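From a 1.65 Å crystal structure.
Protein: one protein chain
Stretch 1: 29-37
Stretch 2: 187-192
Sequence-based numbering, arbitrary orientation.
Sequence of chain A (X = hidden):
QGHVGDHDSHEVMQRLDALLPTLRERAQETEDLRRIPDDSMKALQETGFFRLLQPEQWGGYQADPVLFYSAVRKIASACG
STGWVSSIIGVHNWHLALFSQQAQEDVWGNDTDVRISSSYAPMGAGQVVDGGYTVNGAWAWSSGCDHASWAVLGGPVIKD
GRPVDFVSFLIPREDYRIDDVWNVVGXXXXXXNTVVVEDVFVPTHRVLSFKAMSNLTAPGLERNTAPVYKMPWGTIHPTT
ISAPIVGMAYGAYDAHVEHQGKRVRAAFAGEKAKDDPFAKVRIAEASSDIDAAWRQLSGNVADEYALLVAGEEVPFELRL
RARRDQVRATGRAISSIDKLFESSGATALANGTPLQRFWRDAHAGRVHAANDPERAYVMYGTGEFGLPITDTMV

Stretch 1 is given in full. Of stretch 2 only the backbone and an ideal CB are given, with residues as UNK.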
# COMPACT_ATOMS: atom_id res chain seq x y z
N GLU A 29 10.19 -16.43 28.90
CA GLU A 29 9.57 -16.99 30.08
C GLU A 29 8.18 -16.37 30.33
O GLU A 29 7.21 -17.07 30.66
CB GLU A 29 10.46 -16.80 31.32
CG GLU A 29 9.92 -17.52 32.54
CD GLU A 29 10.95 -17.68 33.65
OE1 GLU A 29 12.12 -17.98 33.33
OE2 GLU A 29 10.56 -17.59 34.83
N THR A 30 8.09 -15.06 30.16
CA THR A 30 6.83 -14.35 30.33
C THR A 30 5.78 -14.91 29.36
O THR A 30 4.65 -15.15 29.74
CB THR A 30 7.06 -12.85 30.10
OG1 THR A 30 7.95 -12.40 31.14
CG2 THR A 30 5.73 -12.07 30.15
N GLU A 31 6.16 -15.12 28.10
CA GLU A 31 5.24 -15.75 27.16
C GLU A 31 4.83 -17.16 27.61
O GLU A 31 3.66 -17.50 27.63
CB GLU A 31 5.90 -15.91 25.80
CG GLU A 31 5.85 -14.75 24.89
CD GLU A 31 5.95 -15.26 23.46
OE1 GLU A 31 7.08 -15.53 23.03
OE2 GLU A 31 4.91 -15.44 22.80
N ASP A 32 5.84 -17.97 27.95
CA ASP A 32 5.60 -19.38 28.31
C ASP A 32 4.69 -19.54 29.51
O ASP A 32 3.86 -20.47 29.57
CB ASP A 32 6.94 -20.07 28.57
CG ASP A 32 7.76 -20.28 27.29
OD1 ASP A 32 7.20 -20.21 26.17
OD2 ASP A 32 8.98 -20.52 27.41
N LEU A 33 4.85 -18.66 30.50
CA LEU A 33 4.02 -18.73 31.71
C LEU A 33 2.68 -18.00 31.55
O LEU A 33 1.82 -18.08 32.43
CB LEU A 33 4.78 -18.14 32.89
CG LEU A 33 6.07 -18.85 33.22
CD1 LEU A 33 6.84 -18.04 34.26
CD2 LEU A 33 5.70 -20.24 33.75
N ARG A 34 2.51 -17.27 30.44
CA ARG A 34 1.25 -16.53 30.16
C ARG A 34 0.90 -15.50 31.26
O ARG A 34 -0.28 -15.22 31.53
CB ARG A 34 0.08 -17.51 29.93
CG ARG A 34 0.32 -18.51 28.77
CD ARG A 34 -0.91 -19.46 28.60
NE ARG A 34 -1.20 -20.22 29.83
CZ ARG A 34 -2.25 -20.02 30.64
NH1 ARG A 34 -3.20 -19.12 30.35
NH2 ARG A 34 -2.38 -20.74 31.75
N ARG A 35 1.93 -14.90 31.85
CA ARG A 35 1.72 -14.01 32.97
C ARG A 35 2.98 -13.19 33.13
O ARG A 35 4.09 -13.69 32.93
CB ARG A 35 1.43 -14.84 34.24
CG ARG A 35 0.64 -14.12 35.33
CD ARG A 35 0.33 -15.07 36.51
NE ARG A 35 1.57 -15.68 36.98
CZ ARG A 35 1.90 -16.96 36.85
NH1 ARG A 35 1.03 -17.84 36.32
NH2 ARG A 35 3.09 -17.39 37.25
N ILE A 36 2.83 -11.91 33.50
CA ILE A 36 4.01 -11.13 33.82
C ILE A 36 4.59 -11.67 35.14
O ILE A 36 3.85 -11.89 36.09
CB ILE A 36 3.67 -9.64 34.00
CG1 ILE A 36 2.85 -9.11 32.80
CG2 ILE A 36 4.97 -8.82 34.24
CD1 ILE A 36 3.53 -9.30 31.41
N PRO A 37 5.90 -11.93 35.18
CA PRO A 37 6.51 -12.39 36.43
C PRO A 37 6.29 -11.41 37.60
O PRO A 37 6.31 -10.17 37.43
CB PRO A 37 7.99 -12.51 36.07
CG PRO A 37 7.96 -12.89 34.62
CD PRO A 37 6.87 -11.94 34.07
N UNK A 187 0.65 -11.50 22.69
CA UNK A 187 0.43 -10.93 24.04
C UNK A 187 0.11 -12.04 25.05
O UNK A 187 -0.63 -11.85 26.02
CB UNK A 187 -0.71 -9.91 24.01
N UNK A 188 0.72 -13.21 24.83
CA UNK A 188 0.49 -14.37 25.71
C UNK A 188 0.85 -14.04 27.17
O UNK A 188 0.14 -14.42 28.11
CB UNK A 188 1.31 -15.57 25.23
N UNK A 189 1.93 -13.28 27.35
CA UNK A 189 2.40 -12.93 28.69
C UNK A 189 1.47 -12.03 29.50
O UNK A 189 1.66 -11.89 30.70
CB UNK A 189 3.76 -12.24 28.57
N UNK A 190 0.48 -11.41 28.84
CA UNK A 190 -0.34 -10.43 29.54
C UNK A 190 -1.28 -11.05 30.57
O UNK A 190 -1.75 -10.34 31.46
CB UNK A 190 -1.16 -9.63 28.52
N UNK A 191 -1.56 -12.35 30.45
CA UNK A 191 -2.48 -12.99 31.41
C UNK A 191 -3.79 -12.23 31.45
O UNK A 191 -4.30 -11.90 32.53
CB UNK A 191 -1.86 -13.05 32.81
N UNK A 192 -4.34 -11.97 30.28
CA UNK A 192 -5.57 -11.19 30.15
C UNK A 192 -6.81 -12.04 30.42
O UNK A 192 -7.62 -12.30 29.52
CB UNK A 192 -5.66 -10.57 28.75

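Position 187 tells little from stretch 1. Its CA-to-CB bond points away, and nothing of stretch 1 lies within 5.5 Å of the ideal CB. The phi/psi of 52/34 is left-handed, which glycine, asparagine or aspartate adopt most readily, though other residues can. The deposited residue is Leu 187, whose side chain keeps clear of stretch 1; its carbonyl O accepts the backbone bond from N of 190 (3.1 Å) that closes the short 3-10 segment.

At position 188 a side chain would be directed at stretch 1. The CA-to-CB bond points toward it, the ideal CB lies 3.9 Å from Glu 31 O, and the carboxylate of Glu 31 reaches to the same side. A long side chain has room here, and the negative charge favours lysine or arginine, while glutamine or another polar chain would also serve. It is Arg 188, almost fully extended beyond an m chi1. Its CD packs 3.7 Å from Glu 31 OE2, but NH1 remains 4.1 Å from that oxygen, beyond a salt bridge, so water completes the link. One water donates to Glu 31 OE2 (2.8 Å, weak) and accepts from Arg 188 NH1 (2.8 Å); another donates to Glu 31 OE2 (2.7 Å) and accepts from Arg 188 N (2.9 Å). The backbone contributes too: Arg 188 O lies 3.1 Å from Arg 34 CA in a CA-H...O contact.

At 189 the phi/psi of -66/-14 would suit any residue, so the restriction is steric. An ideal CB would sit 2.5 Å from Thr 30 CG2, a clash, leaving glycine as the natural fit. Gly 189 uses the space to bring its CA within 3.3 Å of Thr 30 O, another CA-H...O contact, and Gly 189 CA lies 4.1 Å from Arg 34 CA.

Position 190 points away from stretch 1, and many residues would fit that view; a small hydroxyl could turn back to the local backbone. Thr 190 does so, its OG1 donating to Leu 187 O (2.8 Å). Its own carbonyl O takes a hydrogen bond from a water (3.0 Å) that accepts from Ile 36 N (3.1 Å).

At 191 two arguments converge on glycine. Phi is positive (54/49), and the CA-to-CB bond points toward stretch 1, where an ideal CB would clash with Arg 34 O at 3.0 Å. Gly 191 lets its CA approach Arg 34 O to 3.1 Å.

Position 192 points away and is unconstrained by stretch 1. Ser 192 fills it, with an m chi1.

Stretch 2 (187-192) LRGTGS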
# COMPACT_ATOMS: atom_id res chain seq x y z
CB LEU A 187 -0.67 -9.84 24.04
CG LEU A 187 -0.25 -8.51 23.38
CD1 LEU A 187 -1.49 -7.56 23.37
CD2 LEU A 187 0.96 -7.89 24.13
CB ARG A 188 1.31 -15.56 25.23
CG ARG A 188 0.78 -16.08 23.93
CD ARG A 188 1.69 -17.18 23.34
NE ARG A 188 1.02 -17.84 22.24
CZ ARG A 188 1.63 -18.60 21.33
NH1 ARG A 188 2.96 -18.75 21.35
NH2 ARG A 188 0.90 -19.20 20.39
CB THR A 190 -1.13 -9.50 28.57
OG1 THR A 190 -2.06 -10.29 27.82
CG2 THR A 190 -0.15 -8.77 27.63
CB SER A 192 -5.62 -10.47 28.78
OG SER A 192 -4.50 -9.58 28.70
O HOH W 1 2.98 -13.51 23.03
O HOH W 2 5.36 -18.23 22.71
O HOH W 3 -0.07 -10.90 33.84
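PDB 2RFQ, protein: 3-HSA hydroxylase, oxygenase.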